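Local coordinates for protein maleate cis-trans isomerase (Pseudomonas putida, PDB 4FQ5) that probably catalyses the cis-trans isomerization of the double bond of maleate, yielding fumarate, and works as a homodimer, at residues Glu75-Met80 and Cys103-Met108; Met67-Val72 and Ser188-Val193. The protein carries 1 engineered substitution. One frame throughout, in Å; residues are numbered along the deposited sequence.

How the contacts relate
Both contacts border the maleate pocket and lie on the same side of the chain's centre, about 11 Å apart between their centres. All the touching residues of contact 1 are buried: two helices meet through apolar side chains, and Cys103 carries the ligand. Contact 2 is only partly buried and mostly polar, with backbone bonds and waters tying the loop after strand 59-67 to the start of helix 190-194. In sequence contact 1 nests inside the span closed by contact 2. The two share a wall: Leu77 CD1 packs 3.2 Å from Met69 SD, and Glu76 OE2 probably accepts a hydrogen bond from Lys70 N, 2.9 Å away. Contact 2 joins the two lobes beside the substrate.

Contact 1. Residues Glu75-Met80 and Cys103-Met108; sequences EELARM and CLVAIM. With MAE (maleic acid), chain C.
Leu77 and Ala106 mark the crossing of two short helices, 75-80 and 104-108, whose axes pass 9.2 Å apart at a nearly perpendicular -85°. Cys103 stands at the N-cap of the second helix, so the ligand sits over that helix's first turn. Leu77 sends its branched end across: CG lies 3.8 Å from Ala106 CA, CD1 touches the Cys103 sulfur and Ala106 CB, and CD2 comes 3.9 Å from Val105 CG1. The Leu77 and Val105 side chains cross at about a right angle, methyl against methyl. Met80 extends with CG anti to its backbone N (chi1 -171°), then bends at the thioether, which brings its CE methyl against Ala106 CB and Cys103 CB. The first of these contacts, CE to Ala106 CB at 3.3 Å, is tighter than normal carbon packing. Met69 of the neighbouring loop touches both Leu77 and Met80, while Val168 of helix 162-174 packs on Val105.

The Cys103 side chain, with its sulfur anti to the backbone N (chi1 -175°), carries SG to the ligand, where it is covalently bonded to C3 of the maleic acid group, SG to C3 being 1.9 Å. The C4 carboxylate of the ligand lies over the helix start, where Leu104 N gives a weak hydrogen bond to O4 (3.1 Å) and Val105 N a long, weak one to O3 (3.4 Å). Tyr160, Asn38, Val222, Gln223 and Asn190 add further hydrogen bonds to the ligand. The bond from sulfur to C3 is consistent with Cys103 being the predicted nucleophile, attacking one carbon of the double bond; apolar packing from Met80 and Leu77 lies against the Cys103 side chain, and the helix N-terminus would help to stabilise the carboxylate.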
ATOM      1  N   GLU A  75     -40.344  -5.286  -5.271  1.00 39.34           N
ATOM      2  CA  GLU A  75     -40.553  -6.598  -4.652  1.00 40.75           C
ATOM      3  C   GLU A  75     -39.245  -7.174  -4.090  1.00 39.01           C
ATOM      4  O   GLU A  75     -39.212  -7.673  -2.959  1.00 37.31           O
ATOM      5  CB  GLU A  75     -41.189  -7.572  -5.654  1.00 44.68           C
ATOM      6  CG  GLU A  75     -41.133  -9.042  -5.260  1.00 48.43           C
ATOM      7  CD  GLU A  75     -41.112  -9.968  -6.464  1.00 53.13           C
ATOM      8  OE1 GLU A  75     -40.102 -10.681  -6.650  1.00 55.87           O
ATOM      9  OE2 GLU A  75     -42.096  -9.980  -7.236  1.00 56.71           O
ATOM     10  N   GLU A  76     -38.175  -7.108  -4.878  1.00 36.92           N
ATOM     11  CA  GLU A  76     -36.890  -7.632  -4.426  1.00 35.81           C
ATOM     12  C   GLU A  76     -36.301  -6.790  -3.297  1.00 34.28           C
ATOM     13  O   GLU A  76     -35.752  -7.337  -2.347  1.00 33.46           O
ATOM     14  CB  GLU A  76     -35.906  -7.799  -5.585  1.00 35.53           C
ATOM     15  CG  GLU A  76     -36.228  -8.977  -6.497  1.00 37.10           C
ATOM     16  CD  GLU A  76     -34.992  -9.633  -7.093  1.00 37.74           C
ATOM     17  OE1 GLU A  76     -35.063 -10.121  -8.236  1.00 39.35           O
ATOM     18  OE2 GLU A  76     -33.942  -9.674  -6.423  1.00 38.19           O
ATOM     19  N   LEU A  77     -36.451  -5.469  -3.397  1.00 33.90           N
ATOM     20  CA  LEU A  77     -36.013  -4.529  -2.359  1.00 34.28           C
ATOM     21  C   LEU A  77     -36.699  -4.789  -1.008  1.00 34.84           C
ATOM     22  O   LEU A  77     -36.035  -4.845   0.031  1.00 33.87           O
ATOM     23  CB  LEU A  77     -36.274  -3.083  -2.804  1.00 34.69           C
ATOM     24  CG  LEU A  77     -35.211  -2.159  -3.438  1.00 35.44           C
ATOM     25  CD1 LEU A  77     -33.856  -2.799  -3.693  1.00 34.35           C
ATOM     26  CD2 LEU A  77     -35.742  -1.487  -4.695  1.00 34.18           C
ATOM     27  N   ALA A  78     -38.024  -4.940  -1.036  1.00 33.91           N
ATOM     28  CA  ALA A  78     -38.810  -5.187   0.178  1.00 35.06           C
ATOM     29  C   ALA A  78     -38.410  -6.505   0.845  1.00 34.47           C
ATOM     30  O   ALA A  78     -38.210  -6.554   2.060  1.00 34.66           O
ATOM     31  CB  ALA A  78     -40.306  -5.162  -0.131  1.00 34.76           C
ATOM     32  N   ARG A  79     -38.273  -7.558   0.044  1.00 35.28           N
ATOM     33  CA  ARG A  79     -37.838  -8.864   0.541  1.00 35.82           C
ATOM     34  C   ARG A  79     -36.433  -8.789   1.142  1.00 34.52           C
ATOM     35  O   ARG A  79     -36.186  -9.307   2.233  1.00 33.72           O
ATOM     36  CB  ARG A  79     -37.855  -9.900  -0.581  1.00 38.18           C
ATOM     37  CG  ARG A  79     -37.816 -11.339  -0.084  1.00 41.64           C
ATOM     38  CD  ARG A  79     -36.827 -12.178  -0.875  1.00 44.26           C
ATOM     39  NE  ARG A  79     -35.450 -11.709  -0.683  1.00 46.30           N
ATOM     40  CZ  ARG A  79     -34.645 -12.090   0.308  1.00 46.84           C
ATOM     41  NH1 ARG A  79     -33.417 -11.595   0.383  1.00 45.95           N
ATOM     42  NH2 ARG A  79     -35.058 -12.958   1.227  1.00 48.17           N
ATOM     43  N   MET A  80     -35.526  -8.135   0.419  1.00 32.36           N
ATOM     44  CA  MET A  80     -34.142  -7.973   0.857  1.00 31.69           C
ATOM     45  C   MET A  80     -34.046  -7.284   2.218  1.00 31.87           C
ATOM     46  O   MET A  80     -33.315  -7.748   3.107  1.00 30.67           O
ATOM     47  CB  MET A  80     -33.339  -7.191  -0.185  1.00 30.61           C
ATOM     48  CG  MET A  80     -31.845  -7.150   0.089  1.00 29.26           C
ATOM     49  SD  MET A  80     -30.959  -5.933  -0.902  1.00 27.32           S
ATOM     50  CE  MET A  80     -31.761  -4.409  -0.426  1.00 27.44           C
ATOM     51  N   CYS A 103     -27.517  -0.498   0.709  1.00 30.37           N
ATOM     52  CA  CYS A 103     -28.437  -0.137  -0.370  1.00 29.79           C
ATOM     53  C   CYS A 103     -29.372   1.047  -0.083  1.00 29.34           C
ATOM     54  O   CYS A 103     -30.335   0.962   0.650  1.00 29.18           O
ATOM     55  CB  CYS A 103     -29.231  -1.359  -0.802  1.00 30.58           C
ATOM     56  SG  CYS A 103     -30.311  -1.154  -2.217  1.00 31.88           S
ATOM     57  N   LEU A 104     -29.056   2.146  -0.727  1.00 28.01           N
ATOM     58  CA  LEU A 104     -29.773   3.418  -0.612  1.00 28.56           C
ATOM     59  C   LEU A 104     -31.255   3.296  -0.963  1.00 28.35           C
ATOM     60  O   LEU A 104     -32.109   3.744  -0.209  1.00 27.56           O
ATOM     61  CB  LEU A 104     -29.098   4.454  -1.525  1.00 28.62           C
ATOM     62  CG  LEU A 104     -29.528   5.885  -1.912  1.00 29.86           C
ATOM     63  CD1 LEU A 104     -30.994   6.072  -2.297  1.00 30.26           C
ATOM     64  CD2 LEU A 104     -29.087   6.937  -0.911  1.00 29.95           C
ATOM     65  N   VAL A 105     -31.547   2.696  -2.113  1.00 27.95           N
ATOM     66  CA  VAL A 105     -32.915   2.651  -2.620  1.00 28.59           C
ATOM     67  C   VAL A 105     -33.830   1.721  -1.799  1.00 29.05           C
ATOM     68  O   VAL A 105     -35.035   1.948  -1.706  1.00 29.43           O
ATOM     69  CB  VAL A 105     -32.960   2.350  -4.139  1.00 28.06           C
ATOM     70  CG1 VAL A 105     -32.687   0.878  -4.435  1.00 27.90           C
ATOM     71  CG2 VAL A 105     -34.285   2.802  -4.731  1.00 28.78           C
ATOM     72  N   ALA A 106     -33.243   0.689  -1.199  1.00 29.00           N
ATOM     73  CA  ALA A 106     -33.989  -0.253  -0.368  1.00 29.87           C
ATOM     74  C   ALA A 106     -34.558   0.461   0.853  1.00 30.40           C
ATOM     75  O   ALA A 106     -35.704   0.228   1.245  1.00 32.14           O
ATOM     76  CB  ALA A 106     -33.090  -1.398   0.059  1.00 28.81           C
ATOM     77  N   ILE A 107     -33.754   1.336   1.445  1.00 29.29           N
ATOM     78  CA  ILE A 107     -34.204   2.148   2.565  1.00 29.63           C
ATOM     79  C   ILE A 107     -35.269   3.158   2.122  1.00 30.58           C
ATOM     80  O   ILE A 107     -36.359   3.206   2.695  1.00 30.78           O
ATOM     81  CB  ILE A 107     -33.022   2.861   3.260  1.00 29.23           C
ATOM     82  CG1 ILE A 107     -32.118   1.855   3.998  1.00 29.04           C
ATOM     83  CG2 ILE A 107     -33.517   3.965   4.186  1.00 29.10           C
ATOM     84  CD1 ILE A 107     -32.825   0.944   4.988  1.00 29.96           C
ATOM     85  N   MET A 108     -34.959   3.945   1.097  1.00 30.66           N
ATOM     86  CA  MET A 108     -35.878   4.985   0.637  1.00 32.65           C
ATOM     87  C   MET A 108     -37.204   4.413   0.103  1.00 33.84           C
ATOM     88  O   MET A 108     -38.254   5.021   0.289  1.00 36.04           O
ATOM     89  CB  MET A 108     -35.198   5.932  -0.368  1.00 31.89           C
ATOM     90  CG  MET A 108     -34.038   6.734   0.228  1.00 31.73           C
ATOM     91  SD  MET A 108     -33.464   8.096  -0.813  1.00 31.86           S
ATOM     92  CE  MET A 108     -32.204   8.845   0.207  1.00 30.55           C
TER
HETATM   93  C1  MAE C 301     -27.261  -1.581  -4.945  1.00 36.17           C
HETATM   94  O1  MAE C 301     -26.609  -2.627  -5.093  1.00 33.92           O
HETATM   95  O2  MAE C 301     -27.005  -0.521  -5.534  1.00 35.49           O
HETATM   96  C2  MAE C 301     -28.419  -1.622  -4.040  1.00 35.69           C
HETATM   97  C3  MAE C 301     -29.024  -0.558  -3.545  1.00 35.20           C
HETATM   98  C4  MAE C 301     -28.621   0.844  -3.797  1.00 35.48           C
HETATM   99  O3  MAE C 301     -29.380   1.556  -4.448  1.00 35.42           O
HETATM  100  O4  MAE C 301     -27.573   1.309  -3.335  1.00 35.24           O

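Contact 2. Residues Met67-Val72 and Ser188-Val193; sequences MRMKHV and SDNLAV. With MAE (maleic acid), chain C.
Val72 and Ser188 face each other where the loop 67-72 runs past the start of helix 190-194, and Val72 N donates a nearly straight hydrogen bond (170°) of 2.8 Å to Ser188 O. A second backbone bond, Asn190 N to Lys70 O at 3.1 Å, completes a single beta bridge between His71 and Asp189. The tight part lies on the ligand side. Asn190, its CG anti to the backbone N (chi1 -151°), turns its amide to the pocket: OD1 sits 3.6 Å from Val72 CG2, and ND2 donates to maleate O1 at 3.2 Å. That same ND2 is also hydrogen-bonded to Ser37. Met69 crosses the amide at about a right angle, its bent chain carrying Met69 CE to 4.1 Å from Asn190 ND2. The same methyl, Met69 CE, lies 3.8 Å from maleate C2. With an alanine here instead of Asn190, maleate O1 and Ser37 would probably lose their amide partner, and a gap would open beside Val72 and Met69.

The other side is looser and holds water. The His71 ring approaches the Asp189 carboxylate with the two planes 80° apart, CE1 lying 3.6 Å from OD1. One water joins His71 ND1 to Ser188 OG; another donates to Lys70 O and weakly accepts from Leu191 N. Asp189 OD2 caps the helix, taking Ala192 N from above the carboxylate plane. Lys70 points elsewhere, its NZ in a salt bridge with Asp93 of the second subunit. Between the two four-stranded parallel sheets of this Asp/Glu racemase-like fold, the bridge probably helps to close the cleft that holds the substrate.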
ATOM      1  N   MET A  67     -27.680  -9.919   1.990  1.00 27.14           N
ATOM      2  CA  MET A  67     -29.133 -10.035   1.899  1.00 28.33           C
ATOM      3  C   MET A  67     -29.478 -10.162   0.414  1.00 29.23           C
ATOM      4  O   MET A  67     -29.117  -9.301  -0.388  1.00 29.96           O
ATOM      5  CB  MET A  67     -29.806  -8.807   2.530  1.00 28.32           C
ATOM      6  CG  MET A  67     -29.141  -7.471   2.200  1.00 28.41           C
ATOM      7  SD  MET A  67     -29.947  -6.067   2.982  1.00 29.15           S
ATOM      8  CE  MET A  67     -29.235  -4.707   2.083  1.00 30.38           C
ATOM      9  N   ARG A  68     -30.148 -11.245   0.043  1.00 30.29           N
ATOM     10  CA  ARG A  68     -30.316 -11.588  -1.369  1.00 31.84           C
ATOM     11  C   ARG A  68     -31.123 -10.588  -2.183  1.00 31.66           C
ATOM     12  O   ARG A  68     -32.227 -10.207  -1.801  1.00 31.16           O
ATOM     13  CB  ARG A  68     -30.909 -12.981  -1.540  1.00 33.80           C
ATOM     14  CG  ARG A  68     -29.868 -14.086  -1.544  1.00 35.18           C
ATOM     15  CD  ARG A  68     -30.415 -15.330  -2.216  1.00 36.71           C
ATOM     16  NE  ARG A  68     -29.952 -15.465  -3.595  1.00 37.10           N
ATOM     17  CZ  ARG A  68     -30.519 -16.247  -4.507  1.00 37.50           C
ATOM     18  NH1 ARG A  68     -31.593 -16.965  -4.203  1.00 38.23           N
ATOM     19  NH2 ARG A  68     -30.010 -16.312  -5.725  1.00 37.31           N
ATOM     20  N   MET A  69     -30.530 -10.165  -3.296  1.00 31.53           N
ATOM     21  CA  MET A  69     -31.208  -9.399  -4.342  1.00 32.55           C
ATOM     22  C   MET A  69     -30.398  -9.505  -5.629  1.00 32.43           C
ATOM     23  O   MET A  69     -29.175  -9.364  -5.607  1.00 31.28           O
ATOM     24  CB  MET A  69     -31.375  -7.925  -3.963  1.00 33.40           C
ATOM     25  CG  MET A  69     -31.845  -7.075  -5.137  1.00 35.74           C
ATOM     26  SD  MET A  69     -32.219  -5.368  -4.743  1.00 41.01           S
ATOM     27  CE  MET A  69     -30.568  -4.681  -4.592  1.00 38.01           C
ATOM     28  N   LYS A  70     -31.091  -9.756  -6.736  1.00 32.90           N
ATOM     29  CA  LYS A  70     -30.471  -9.857  -8.056  1.00 33.91           C
ATOM     30  C   LYS A  70     -30.980  -8.763  -8.996  1.00 34.36           C
ATOM     31  O   LYS A  70     -30.270  -8.349  -9.905  1.00 34.66           O
ATOM     32  CB  LYS A  70     -30.741 -11.229  -8.673  1.00 35.11           C
ATOM     33  CG  LYS A  70     -30.184 -12.405  -7.880  1.00 35.62           C
ATOM     34  CD  LYS A  70     -30.696 -13.731  -8.421  1.00 36.50           C
ATOM     35  CE  LYS A  70     -29.944 -14.174  -9.667  1.00 37.78           C
ATOM     36  NZ  LYS A  70     -28.525 -14.546  -9.377  1.00 38.61           N
ATOM     37  N   HIS A  71     -32.212  -8.308  -8.774  1.00 34.03           N
ATOM     38  CA  HIS A  71     -32.832  -7.285  -9.613  1.00 33.63           C
ATOM     39  C   HIS A  71     -33.431  -6.218  -8.766  1.00 33.49           C
ATOM     40  O   HIS A  71     -34.103  -6.507  -7.773  1.00 33.45           O
ATOM     41  CB  HIS A  71     -33.882  -7.894 -10.542  1.00 34.84           C
ATOM     42  CG  HIS A  71     -33.328  -8.966 -11.449  1.00 35.35           C
ATOM     43  ND1 HIS A  71     -32.857  -8.701 -12.681  1.00 36.23           N
ATOM     44  CD2 HIS A  71     -33.147 -10.335 -11.244  1.00 35.98           C
ATOM     45  CE1 HIS A  71     -32.410  -9.843 -13.243  1.00 36.96           C
ATOM     46  NE2 HIS A  71     -32.585 -10.839 -12.357  1.00 36.11           N
ATOM     47  N   VAL A  72     -33.181  -4.969  -9.149  1.00 33.03           N
ATOM     48  CA  VAL A  72     -33.578  -3.819  -8.348  1.00 32.34           C
ATOM     49  C   VAL A  72     -35.021  -3.442  -8.690  1.00 33.86           C
ATOM     50  O   VAL A  72     -35.272  -2.550  -9.508  1.00 32.42           O
ATOM     51  CB  VAL A  72     -32.613  -2.623  -8.542  1.00 31.76           C
ATOM     52  CG1 VAL A  72     -32.895  -1.530  -7.519  1.00 31.89           C
ATOM     53  CG2 VAL A  72     -31.160  -3.084  -8.433  1.00 31.32           C
ATOM     54  N   SER A 188     -32.059  -2.482 -14.290  1.00 33.47           N
ATOM     55  CA  SER A 188     -32.582  -3.172 -13.104  1.00 33.59           C
ATOM     56  C   SER A 188     -31.792  -4.430 -12.736  1.00 33.48           C
ATOM     57  O   SER A 188     -31.798  -4.853 -11.575  1.00 33.93           O
ATOM     58  CB  SER A 188     -34.076  -3.487 -13.263  1.00 33.36           C
ATOM     59  OG  SER A 188     -34.293  -4.345 -14.365  1.00 34.55           O
ATOM     60  N   ASP A 189     -31.133  -5.034 -13.724  1.00 33.32           N
ATOM     61  CA  ASP A 189     -30.218  -6.142 -13.469  1.00 34.26           C
ATOM     62  C   ASP A 189     -29.011  -5.599 -12.706  1.00 33.39           C
ATOM     63  O   ASP A 189     -28.242  -4.804 -13.241  1.00 33.27           O
ATOM     64  CB  ASP A 189     -29.779  -6.802 -14.778  1.00 35.35           C
ATOM     65  CG  ASP A 189     -28.956  -8.058 -14.553  1.00 36.68           C
ATOM     66  OD1 ASP A 189     -29.377  -9.128 -15.032  1.00 38.63           O
ATOM     67  OD2 ASP A 189     -27.893  -7.989 -13.894  1.00 37.12           O
ATOM     68  N   ASN A 190     -28.859  -6.025 -11.456  1.00 32.61           N
ATOM     69  CA  ASN A 190     -27.862  -5.426 -10.573  1.00 32.33           C
ATOM     70  C   ASN A 190     -26.423  -5.720 -10.994  1.00 32.01           C
ATOM     71  O   ASN A 190     -25.539  -4.892 -10.798  1.00 31.18           O
ATOM     72  CB  ASN A 190     -28.104  -5.797  -9.104  1.00 31.33           C
ATOM     73  CG  ASN A 190     -27.614  -4.718  -8.144  1.00 31.60           C
ATOM     74  OD1 ASN A 190     -27.618  -3.529  -8.478  1.00 31.15           O
ATOM     75  ND2 ASN A 190     -27.191  -5.128  -6.945  1.00 30.34           N
ATOM     76  N   LEU A 191     -26.201  -6.886 -11.593  1.00 32.88           N
ATOM     77  CA  LEU A 191     -24.905  -7.190 -12.198  1.00 33.53           C
ATOM     78  C   LEU A 191     -24.622  -6.329 -13.437  1.00 33.83           C
ATOM     79  O   LEU A 191     -23.473  -5.955 -13.687  1.00 34.71           O
ATOM     80  CB  LEU A 191     -24.775  -8.682 -12.513  1.00 33.60           C
ATOM     81  CG  LEU A 191     -24.546  -9.564 -11.280  1.00 33.80           C
ATOM     82  CD1 LEU A 191     -24.764 -11.028 -11.620  1.00 34.09           C
ATOM     83  CD2 LEU A 191     -23.168  -9.341 -10.675  1.00 33.09           C
ATOM     84  N   ALA A 192     -25.662  -5.994 -14.199  1.00 33.76           N
ATOM     85  CA  ALA A 192     -25.501  -5.049 -15.307  1.00 33.20           C
ATOM     86  C   ALA A 192     -25.188  -3.636 -14.798  1.00 32.55           C
ATOM     87  O   ALA A 192     -24.427  -2.904 -15.432  1.00 32.59           O
ATOM     88  CB  ALA A 192     -26.717  -5.053 -16.214  1.00 33.99           C
ATOM     89  N   VAL A 193     -25.751  -3.265 -13.644  1.00 31.58           N
ATOM     90  CA  VAL A 193     -25.445  -1.965 -13.024  1.00 30.38           C
ATOM     91  C   VAL A 193     -23.946  -1.871 -12.701  1.00 30.58           C
ATOM     92  O   VAL A 193     -23.312  -0.838 -12.951  1.00 30.37           O
ATOM     93  CB  VAL A 193     -26.289  -1.701 -11.755  1.00 30.11           C
ATOM     94  CG1 VAL A 193     -25.829  -0.438 -11.034  1.00 29.44           C
ATOM     95  CG2 VAL A 193     -27.775  -1.600 -12.092  1.00 30.23           C
TER
HETATM   96  C1  MAE C 301     -27.261  -1.581  -4.945  1.00 36.17           C
HETATM   97  O1  MAE C 301     -26.609  -2.627  -5.093  1.00 33.92           O
HETATM   98  O2  MAE C 301     -27.005  -0.521  -5.534  1.00 35.49           O
HETATM   99  C2  MAE C 301     -28.419  -1.622  -4.040  1.00 35.69           C
HETATM  100  C3  MAE C 301     -29.024  -0.558  -3.545  1.00 35.20           C
HETATM  101  C4  MAE C 301     -28.621   0.844  -3.797  1.00 35.48           C
HETATM  102  O3  MAE C 301     -29.380   1.556  -4.448  1.00 35.42           O
HETATM  103  O4  MAE C 301     -27.573   1.309  -3.335  1.00 35.24           O
HETATM  104  O   HOH W   1     -28.022  -9.554 -10.809  1.00 30.02           O
HETATM  105  O   HOH W   2     -33.867  -6.871 -14.184  1.00 31.18           O